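Local coordinates for uncharacterized protein (Bacillus subtilis, PDB 5DQV), which is an HD-domain protein characterised as a metal-dependent nucleotide pyrophosphohydrolase, here with nickel bound, at residues S37-L42 against T59-H64. Sequence-based numbering, arbitrary orientation.
With NI (nickel (II) ion), chain C.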
ATOM      1  N   SER A  37       0.106 -15.634  10.814  1.00 24.08           N
ATOM      2  CA  SER A  37       0.346 -16.888  10.092  1.00 25.90           C
ATOM      3  C   SER A  37       1.646 -16.847   9.301  1.00 25.39           C
ATOM      4  O   SER A  37       2.447 -17.816   9.301  1.00 24.15           O
ATOM      5  CB  SER A  37      -0.855 -17.227   9.194  1.00 28.78           C
ATOM      6  OG  SER A  37      -0.530 -18.291   8.279  1.00 33.96           O
ATOM      7  N   ARG A  38       1.900 -15.714   8.642  1.00 24.84           N
ATOM      8  CA  ARG A  38       3.127 -15.563   7.865  1.00 23.88           C
ATOM      9  C   ARG A  38       4.341 -15.594   8.791  1.00 22.26           C
ATOM     10  O   ARG A  38       5.380 -16.215   8.485  1.00 21.03           O
ATOM     11  CB  ARG A  38       3.128 -14.250   7.029  1.00 25.37           C
ATOM     12  CG  ARG A  38       2.116 -14.191   5.909  1.00 26.80           C
ATOM     13  CD  ARG A  38       2.297 -12.981   4.995  1.00 26.42           C
ATOM     14  NE  ARG A  38       2.281 -11.724   5.741  1.00 23.07           N
ATOM     15  CZ  ARG A  38       1.241 -10.952   5.969  1.00 25.93           C
ATOM     16  NH1 ARG A  38       0.031 -11.297   5.600  1.00 32.77           N
ATOM     17  NH2 ARG A  38       1.400  -9.856   6.674  1.00 29.89           N
ATOM     18  N   VAL A  39       4.248 -14.872   9.901  1.00 20.76           N
ATOM     19  CA  VAL A  39       5.356 -14.825  10.849  1.00 19.18           C
ATOM     20  C   VAL A  39       5.660 -16.184  11.461  1.00 19.59           C
ATOM     21  O   VAL A  39       6.824 -16.552  11.535  1.00 19.22           O
ATOM     22  CB  VAL A  39       5.171 -13.751  11.898  1.00 17.66           C
ATOM     23  CG1 VAL A  39       6.240 -13.891  13.014  1.00 16.57           C
ATOM     24  CG2 VAL A  39       5.144 -12.433  11.250  1.00 19.80           C
ATOM     25  N   ALA A  40       4.617 -16.972  11.809  1.00 20.09           N
ATOM     26  CA  ALA A  40       4.820 -18.301  12.304  1.00 20.16           C
ATOM     27  C   ALA A  40       5.508 -19.222  11.276  1.00 21.44           C
ATOM     28  O   ALA A  40       6.495 -19.894  11.628  1.00 20.79           O
ATOM     29  CB  ALA A  40       3.522 -18.917  12.795  1.00 20.91           C
ATOM     30  N   ASP A  41       5.109 -19.161  10.009  1.00 21.67           N
ATOM     31  CA  ASP A  41       5.768 -19.986   8.977  1.00 25.00           C
ATOM     32  C   ASP A  41       7.236 -19.582   8.793  1.00 24.38           C
ATOM     33  O   ASP A  41       8.146 -20.408   8.710  1.00 24.10           O
ATOM     34  CB  ASP A  41       5.056 -19.863   7.601  1.00 26.39           C
ATOM     35  CG  ASP A  41       3.736 -20.515   7.586  1.00 31.49           C
ATOM     36  OD1 ASP A  41       3.400 -21.216   8.567  1.00 32.76           O
ATOM     37  OD2 ASP A  41       3.008 -20.297   6.603  1.00 35.34           O
ATOM     38  N   LEU A  42       7.473 -18.288   8.748  1.00 24.73           N
ATOM     39  CA  LEU A  42       8.845 -17.769   8.596  1.00 25.13           C
ATOM     40  C   LEU A  42       9.698 -18.145   9.809  1.00 23.37           C
ATOM     41  O   LEU A  42      10.831 -18.563   9.679  1.00 21.41           O
ATOM     42  CB  LEU A  42       8.787 -16.239   8.451  1.00 25.65           C
ATOM     43  CG  LEU A  42       9.450 -15.406   7.368  1.00 31.74           C
ATOM     44  CD1 LEU A  42       9.891 -16.174   6.084  1.00 34.26           C
ATOM     45  CD2 LEU A  42       8.461 -14.238   7.070  1.00 31.21           C
ATOM     46  N   THR A  59       5.011 -21.316  18.965  1.00 19.74           N
ATOM     47  CA  THR A  59       4.122 -20.800  19.986  1.00 21.06           C
ATOM     48  C   THR A  59       4.301 -19.324  20.242  1.00 21.03           C
ATOM     49  O   THR A  59       3.314 -18.569  20.190  1.00 22.31           O
ATOM     50  CB  THR A  59       4.212 -21.596  21.299  1.00 22.37           C
ATOM     51  OG1 THR A  59       3.931 -22.966  21.019  1.00 24.91           O
ATOM     52  CG2 THR A  59       3.204 -21.055  22.298  1.00 22.68           C
ATOM     53  N   ALA A  60       5.551 -18.889  20.426  1.00 20.07           N
ATOM     54  CA  ALA A  60       5.832 -17.465  20.560  1.00 19.62           C
ATOM     55  C   ALA A  60       5.433 -16.650  19.357  1.00 18.97           C
ATOM     56  O   ALA A  60       4.829 -15.566  19.475  1.00 18.92           O
ATOM     57  CB  ALA A  60       7.334 -17.235  20.919  1.00 19.85           C
ATOM     58  N   ALA A  61       5.693 -17.189  18.178  1.00 18.76           N
ATOM     59  CA  ALA A  61       5.301 -16.486  16.951  1.00 19.30           C
ATOM     60  C   ALA A  61       3.804 -16.327  16.934  1.00 19.20           C
ATOM     61  O   ALA A  61       3.283 -15.262  16.623  1.00 20.51           O
ATOM     62  CB  ALA A  61       5.784 -17.254  15.708  1.00 18.21           C
ATOM     63  N   LEU A  62       3.100 -17.401  17.280  1.00 20.34           N
ATOM     64  CA  LEU A  62       1.621 -17.363  17.206  1.00 20.39           C
ATOM     65  C   LEU A  62       1.045 -16.333  18.170  1.00 20.58           C
ATOM     66  O   LEU A  62       0.097 -15.647  17.822  1.00 21.25           O
ATOM     67  CB  LEU A  62       1.046 -18.725  17.447  1.00 20.26           C
ATOM     68  CG  LEU A  62       1.233 -19.729  16.299  1.00 20.53           C
ATOM     69  CD1 LEU A  62       0.868 -21.142  16.781  1.00 20.68           C
ATOM     70  CD2 LEU A  62       0.383 -19.284  15.034  1.00 21.99           C
ATOM     71  N   VAL A  63       1.616 -16.199  19.373  1.00 21.00           N
ATOM     72  CA  VAL A  63       1.028 -15.276  20.380  1.00 21.52           C
ATOM     73  C   VAL A  63       1.731 -13.944  20.493  1.00 23.71           C
ATOM     74  O   VAL A  63       1.320 -13.113  21.312  1.00 24.53           O
ATOM     75  CB  VAL A  63       0.902 -15.952  21.782  1.00 21.70           C
ATOM     76  CG1 VAL A  63       0.074 -17.289  21.656  1.00 20.78           C
ATOM     77  CG2 VAL A  63       2.336 -16.219  22.401  1.00 19.00           C
ATOM     78  N   HIS A  64       2.714 -13.695  19.613  1.00 24.35           N
ATOM     79  CA  HIS A  64       3.638 -12.557  19.773  1.00 25.90           C
ATOM     80  C   HIS A  64       2.905 -11.213  19.784  1.00 27.50           C
ATOM     81  O   HIS A  64       3.363 -10.283  20.455  1.00 30.55           O
ATOM     82  CB  HIS A  64       4.794 -12.607  18.713  1.00 25.62           C
ATOM     83  CG  HIS A  64       4.516 -11.902  17.415  1.00 26.15           C
ATOM     84  ND1 HIS A  64       3.917 -12.520  16.338  1.00 26.18           N
ATOM     85  CD2 HIS A  64       4.811 -10.635  17.000  1.00 27.85           C
ATOM     86  CE1 HIS A  64       3.785 -11.657  15.340  1.00 28.58           C
ATOM     87  NE2 HIS A  64       4.321 -10.499  15.716  1.00 28.55           N
TER
HETATM   88 NI    NI C 301       4.111  -8.918  14.515  1.00 29.58          NI
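Ala40 and Ala61 meet where two antiparallel helices of the HD domain, 33-50 and 54-63, pack side by side, their axes 8.4 Å apart and 163° between their directions. The small residues let the backbones close in: Ala40 CA is 5.0 Å from Ala61 CA, and Ala61 CB lies 3.7 Å from Ala40 CA. Beside this pair the CD2 methyl of Leu62 reaches across to Ala40 CB (3.9 Å), while its side chain also touches Ile16 of helix 8-24. Toward the metal, Val39 turns CG1 anti to the backbone N and sets this methyl obliquely against the His64 ring, the two side chains crossing at about a right angle. His64 is the histidine of the HD dipeptide, next to Asp65. From CB, its CG takes the crowded position between backbone N and carbonyl carbon (chi1 90°). ND1 then donates a nearly straight hydrogen bond to Ala61 O (2.8 Å, 167°), which lies in the ring plane and accepts on a lone pair. CE1 meets Val39 CG1 at 4.1 Å. The bond to the Ala61 carbonyl fixes the ring's rotation and leaves NE2 at the tip to bind the nickel. His35 and Asp130 also bind the ion, and His64 NE2 stands 2.0 Å from the nickel.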